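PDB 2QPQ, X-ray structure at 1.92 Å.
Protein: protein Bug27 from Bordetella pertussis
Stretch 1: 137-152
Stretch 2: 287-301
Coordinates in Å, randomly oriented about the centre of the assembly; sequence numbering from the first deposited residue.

Stretch 1, residues 137-152: GNGTPQHLAGELLNVS
Stretch 2 287-301: DRFSALTKQIGLKVD

Two helices of one chain, 141-152 and 287-296, pack with an angle of 65° between their N-to-C directions and a closest axial approach of 10.6 Å. The register is set by CA pairs: Leu148 CA to Leu292 CA at 7.2 Å, Glu147 CA to Ile296 CA at 7.7 Å, Leu144 CA to Thr293 CA at 8.0 Å and, beyond the helices, Gly139 CA to Val300 CA at 6.5 Å. The two stretches together bury 655 Å², with no direct hydrogen bond between them, so apolar packing carries the contact.

Leu144 and Leu292 cover the most surface. Leu144 (phi/psi -64/-31, chi1 m, chi2 t) points toward the second stretch and touches four of its residues. Its CD1 lies 4.1 Å from Phe289 CD1, meeting that ring (chi1 m) obliquely, while its CD2 lies 3.6 Å from Thr293 CG2 and 3.9 Å from Leu298 CD2. Leu292 (-60/-51, t, p) points back, its methyls spanning successive turns of the first helix: CD2 is 4.1 Å from Leu144 CB and 4.0 Å from Leu148 CB, and CD1 is 4.0 Å from Val151 CG2. These spacings are those of aliphatic carbons in van der Waals contact.

Val151 (chi1 t) and Ile296 (chi1 p, chi2 t) extend this layer, with Val151 CG2 3.6 Å from Ile296 CG2. Ile296 CD1 also rests 3.7 Å from Glu147 CG, an aliphatic part of an acidic side chain.

The entry to the first helix is tightly bonded. Gly137 to Thr140 form a type II turn, closed by Thr140 N to Gly137 O at 3.1 Å. Gly139 takes positive phi (84/4). Thr140 (chi1 p) is the N-cap: its OG1 accepts from His143 N at 3.0 Å and donates to Gly137 O at 2.7 Å. Gly139 N donates to His143 ND1 at 2.8 Å and 175°, fixing the imidazole (chi1 t), whose CE1 lies 3.5 Å from Leu298 CD2. An ideal CB on Gly139 would sit just 3.0 Å from Val300 CG2, a tight fit, and its positive phi by itself favours glycine.

The second helix ends in a Schellman motif: Gly297 (71/35) donates from N to Lys294 O at 3.2 Å, and Leu298 N to Thr293 O at 3.0 Å. The chain then extends through Leu298 (-91/124; t, p) and Lys299 (-128/139). Asn138 ND2 packs 3.6 Å from Val300 CG2 (chi1 t) and donates to the O of a water at 2.8 Å; this water donates to Lys299 O, its own O lying 2.7 Å away, bridging the stretches.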

# COMPACT_ATOMS: atom_id res chain seq x y z
N GLY A 137 -9.28 5.27 1.54
CA GLY A 137 -9.05 6.64 1.96
C GLY A 137 -8.62 7.56 0.83
O GLY A 137 -8.07 7.14 -0.18
N ASN A 138 -8.91 8.82 1.02
CA ASN A 138 -8.49 9.86 0.09
C ASN A 138 -6.96 9.88 -0.02
O ASN A 138 -6.24 9.99 1.01
CB ASN A 138 -9.04 11.17 0.62
CG ASN A 138 -9.16 12.20 -0.45
OD1 ASN A 138 -9.45 11.89 -1.59
ND2 ASN A 138 -8.93 13.44 -0.08
N GLY A 139 -6.46 9.72 -1.25
CA GLY A 139 -5.01 9.74 -1.51
C GLY A 139 -4.33 8.39 -1.26
O GLY A 139 -3.10 8.26 -1.36
N THR A 140 -5.10 7.36 -0.94
CA THR A 140 -4.50 6.02 -0.76
C THR A 140 -4.18 5.39 -2.13
O THR A 140 -4.72 5.80 -3.15
CB THR A 140 -5.42 5.03 0.01
OG1 THR A 140 -6.67 4.87 -0.69
CG2 THR A 140 -5.65 5.50 1.48
N PRO A 141 -3.28 4.38 -2.16
CA PRO A 141 -3.05 3.65 -3.38
C PRO A 141 -4.37 3.04 -3.92
O PRO A 141 -4.53 2.88 -5.13
CB PRO A 141 -2.10 2.52 -2.92
CG PRO A 141 -1.33 3.17 -1.78
CD PRO A 141 -2.42 3.90 -1.06
N GLN A 142 -5.31 2.75 -3.03
CA GLN A 142 -6.62 2.15 -3.42
C GLN A 142 -7.44 3.20 -4.15
O GLN A 142 -7.96 2.97 -5.25
CB GLN A 142 -7.35 1.60 -2.18
CG GLN A 142 -6.70 0.32 -1.66
CD GLN A 142 -5.33 0.57 -1.02
OE1 GLN A 142 -5.16 1.54 -0.32
NE2 GLN A 142 -4.34 -0.31 -1.31
N HIS A 143 -7.52 4.39 -3.56
CA HIS A 143 -8.09 5.55 -4.27
C HIS A 143 -7.42 5.73 -5.64
O HIS A 143 -8.09 5.80 -6.67
CB HIS A 143 -7.93 6.79 -3.39
CG HIS A 143 -8.38 8.07 -4.04
ND1 HIS A 143 -8.10 9.31 -3.49
CD2 HIS A 143 -9.07 8.30 -5.18
CE1 HIS A 143 -8.61 10.25 -4.27
NE2 HIS A 143 -9.21 9.66 -5.30
N LEU A 144 -6.10 5.77 -5.68
CA LEU A 144 -5.42 5.97 -6.95
C LEU A 144 -5.63 4.83 -7.97
O LEU A 144 -5.65 5.09 -9.17
CB LEU A 144 -3.93 6.25 -6.74
CG LEU A 144 -3.53 7.57 -6.05
CD1 LEU A 144 -2.06 7.88 -6.34
CD2 LEU A 144 -4.42 8.74 -6.39
N ALA A 145 -5.79 3.59 -7.49
CA ALA A 145 -6.11 2.47 -8.39
C ALA A 145 -7.41 2.74 -9.17
O ALA A 145 -7.48 2.52 -10.40
CB ALA A 145 -6.15 1.13 -7.65
N GLY A 146 -8.41 3.31 -8.50
CA GLY A 146 -9.72 3.61 -9.17
C GLY A 146 -9.55 4.80 -10.12
O GLY A 146 -10.11 4.83 -11.22
N GLU A 147 -8.79 5.80 -9.69
CA GLU A 147 -8.54 6.94 -10.58
C GLU A 147 -7.68 6.54 -11.79
O GLU A 147 -7.91 7.02 -12.89
CB GLU A 147 -7.93 8.09 -9.78
CG GLU A 147 -8.98 8.75 -8.82
CD GLU A 147 -10.23 9.20 -9.57
OE1 GLU A 147 -10.05 9.93 -10.56
OE2 GLU A 147 -11.39 8.83 -9.19
N LEU A 148 -6.71 5.65 -11.59
CA LEU A 148 -5.90 5.18 -12.69
C LEU A 148 -6.75 4.42 -13.69
O LEU A 148 -6.57 4.56 -14.90
CB LEU A 148 -4.75 4.29 -12.18
CG LEU A 148 -3.76 3.72 -13.20
CD1 LEU A 148 -3.02 4.85 -13.95
CD2 LEU A 148 -2.79 2.78 -12.47
N LEU A 149 -7.68 3.62 -13.19
CA LEU A 149 -8.60 2.95 -14.10
C LEU A 149 -9.42 3.96 -14.91
O LEU A 149 -9.59 3.79 -16.13
CB LEU A 149 -9.50 2.00 -13.35
CG LEU A 149 -10.47 1.13 -14.17
CD1 LEU A 149 -9.73 0.27 -15.21
CD2 LEU A 149 -11.26 0.26 -13.22
N ASN A 150 -9.95 4.99 -14.23
CA ASN A 150 -10.72 6.06 -14.89
C ASN A 150 -9.93 6.68 -16.02
O ASN A 150 -10.45 6.85 -17.12
CB ASN A 150 -11.10 7.21 -13.94
CG ASN A 150 -12.38 6.95 -13.11
OD1 ASN A 150 -12.60 7.64 -12.11
ND2 ASN A 150 -13.22 6.00 -13.52
N VAL A 151 -8.70 7.07 -15.71
CA VAL A 151 -7.81 7.74 -16.67
C VAL A 151 -7.44 6.78 -17.82
O VAL A 151 -7.51 7.16 -18.98
CB VAL A 151 -6.54 8.32 -15.94
CG1 VAL A 151 -5.47 8.79 -16.93
CG2 VAL A 151 -6.93 9.49 -15.02
N SER A 152 -7.13 5.52 -17.49
CA SER A 152 -6.65 4.55 -18.48
C SER A 152 -7.76 3.96 -19.33
O SER A 152 -7.57 3.67 -20.52
CB SER A 152 -5.87 3.42 -17.78
OG SER A 152 -4.78 3.93 -17.01
N ASP A 287 7.37 9.76 -8.86
CA ASP A 287 7.23 10.43 -10.17
C ASP A 287 5.93 10.02 -10.85
O ASP A 287 5.20 10.83 -11.36
CB ASP A 287 8.44 10.10 -11.05
CG ASP A 287 9.74 10.78 -10.57
OD1 ASP A 287 9.69 11.73 -9.72
OD2 ASP A 287 10.82 10.38 -11.07
N ARG A 288 5.65 8.73 -10.82
CA ARG A 288 4.48 8.18 -11.49
C ARG A 288 3.17 8.64 -10.83
O ARG A 288 2.21 9.03 -11.52
CB ARG A 288 4.63 6.66 -11.49
CG ARG A 288 3.39 5.89 -11.77
CD ARG A 288 3.58 4.55 -11.12
NE ARG A 288 2.49 3.69 -11.55
CZ ARG A 288 2.14 2.57 -10.95
NH1 ARG A 288 2.77 2.18 -9.84
NH2 ARG A 288 1.16 1.87 -11.47
N PHE A 289 3.14 8.62 -9.50
CA PHE A 289 1.92 8.98 -8.79
C PHE A 289 1.70 10.46 -8.92
O PHE A 289 0.56 10.91 -9.05
CB PHE A 289 2.00 8.58 -7.30
CG PHE A 289 1.97 7.09 -7.09
CD1 PHE A 289 1.29 6.28 -8.00
CD2 PHE A 289 2.61 6.50 -6.00
CE1 PHE A 289 1.25 4.91 -7.84
CE2 PHE A 289 2.54 5.08 -5.80
CZ PHE A 289 1.88 4.30 -6.73
N SER A 290 2.79 11.23 -8.92
CA SER A 290 2.65 12.70 -9.03
C SER A 290 2.03 13.07 -10.36
O SER A 290 1.21 14.00 -10.44
CB SER A 290 4.01 13.38 -8.84
OG SER A 290 4.19 13.58 -7.45
N ALA A 291 2.43 12.33 -11.39
CA ALA A 291 1.89 12.54 -12.74
C ALA A 291 0.36 12.26 -12.80
O ALA A 291 -0.43 13.05 -13.35
CB ALA A 291 2.63 11.66 -13.73
N LEU A 292 -0.03 11.13 -12.23
CA LEU A 292 -1.44 10.75 -12.13
C LEU A 292 -2.26 11.75 -11.34
O LEU A 292 -3.32 12.17 -11.79
CB LEU A 292 -1.57 9.36 -11.49
CG LEU A 292 -3.01 8.83 -11.28
CD1 LEU A 292 -3.78 8.73 -12.61
CD2 LEU A 292 -2.95 7.50 -10.53
N THR A 293 -1.82 12.12 -10.14
CA THR A 293 -2.61 13.04 -9.31
C THR A 293 -2.60 14.49 -9.87
O THR A 293 -3.53 15.27 -9.61
CB THR A 293 -2.18 13.01 -7.83
OG1 THR A 293 -0.81 13.38 -7.70
CG2 THR A 293 -2.38 11.64 -7.25
N LYS A 294 -1.57 14.84 -10.63
CA LYS A 294 -1.59 16.08 -11.42
C LYS A 294 -2.68 16.03 -12.52
O LYS A 294 -3.48 16.95 -12.61
CB LYS A 294 -0.21 16.44 -11.98
CG LYS A 294 0.01 17.92 -12.30
CD LYS A 294 1.41 18.13 -12.92
CE LYS A 294 1.40 19.07 -14.11
NZ LYS A 294 2.84 19.47 -14.42
N GLN A 295 -2.74 14.94 -13.30
CA GLN A 295 -3.82 14.75 -14.30
C GLN A 295 -5.22 14.97 -13.72
O GLN A 295 -6.03 15.72 -14.28
CB GLN A 295 -3.82 13.34 -14.87
CG GLN A 295 -2.66 12.93 -15.73
CD GLN A 295 -2.79 11.47 -16.20
OE1 GLN A 295 -3.68 11.15 -17.00
NE2 GLN A 295 -1.91 10.59 -15.70
N ILE A 296 -5.50 14.28 -12.61
CA ILE A 296 -6.84 14.29 -12.03
C ILE A 296 -7.06 15.48 -11.08
O ILE A 296 -8.16 15.67 -10.58
CB ILE A 296 -7.17 12.93 -11.28
CG1 ILE A 296 -6.30 12.77 -10.04
CG2 ILE A 296 -7.01 11.71 -12.21
CD1 ILE A 296 -6.69 11.61 -9.16
N GLY A 297 -6.01 16.24 -10.80
CA GLY A 297 -6.14 17.43 -9.95
C GLY A 297 -6.39 17.20 -8.48
O GLY A 297 -7.09 17.98 -7.83
N LEU A 298 -5.80 16.14 -7.93
CA LEU A 298 -6.07 15.74 -6.55
C LEU A 298 -5.09 16.39 -5.59
O LEU A 298 -3.88 16.24 -5.74
CB LEU A 298 -6.00 14.20 -6.40
CG LEU A 298 -6.13 13.64 -4.98
CD1 LEU A 298 -7.51 13.81 -4.37
CD2 LEU A 298 -5.74 12.18 -5.00
N LYS A 299 -5.62 17.11 -4.59
CA LYS A 299 -4.87 17.50 -3.43
C LYS A 299 -5.67 17.07 -2.21
O LYS A 299 -6.90 17.19 -2.16
CB LYS A 299 -4.59 19.02 -3.34
CG LYS A 299 -3.74 19.63 -4.44
CD LYS A 299 -2.27 19.20 -4.37
CE LYS A 299 -1.47 19.88 -5.47
NZ LYS A 299 -0.27 19.09 -5.83
N VAL A 300 -4.98 16.57 -1.22
CA VAL A 300 -5.62 16.07 -0.01
C VAL A 300 -5.60 17.15 1.08
O VAL A 300 -6.33 17.06 2.05
CB VAL A 300 -5.02 14.70 0.41
CG1 VAL A 300 -5.55 14.26 1.74
CG2 VAL A 300 -5.38 13.65 -0.62
N ASP A 301 -4.78 18.18 0.92
CA ASP A 301 -4.85 19.33 1.86
C ASP A 301 -4.94 20.66 1.09
O ASP A 301 -5.29 20.67 -0.10
CB ASP A 301 -3.63 19.34 2.81
CG ASP A 301 -2.38 19.75 2.10
OD1 ASP A 301 -2.41 19.75 0.86
OD2 ASP A 301 -1.38 20.10 2.77
OXT ASP A 301 -4.64 21.74 1.62
O HOH W 1 -9.16 15.76 -1.67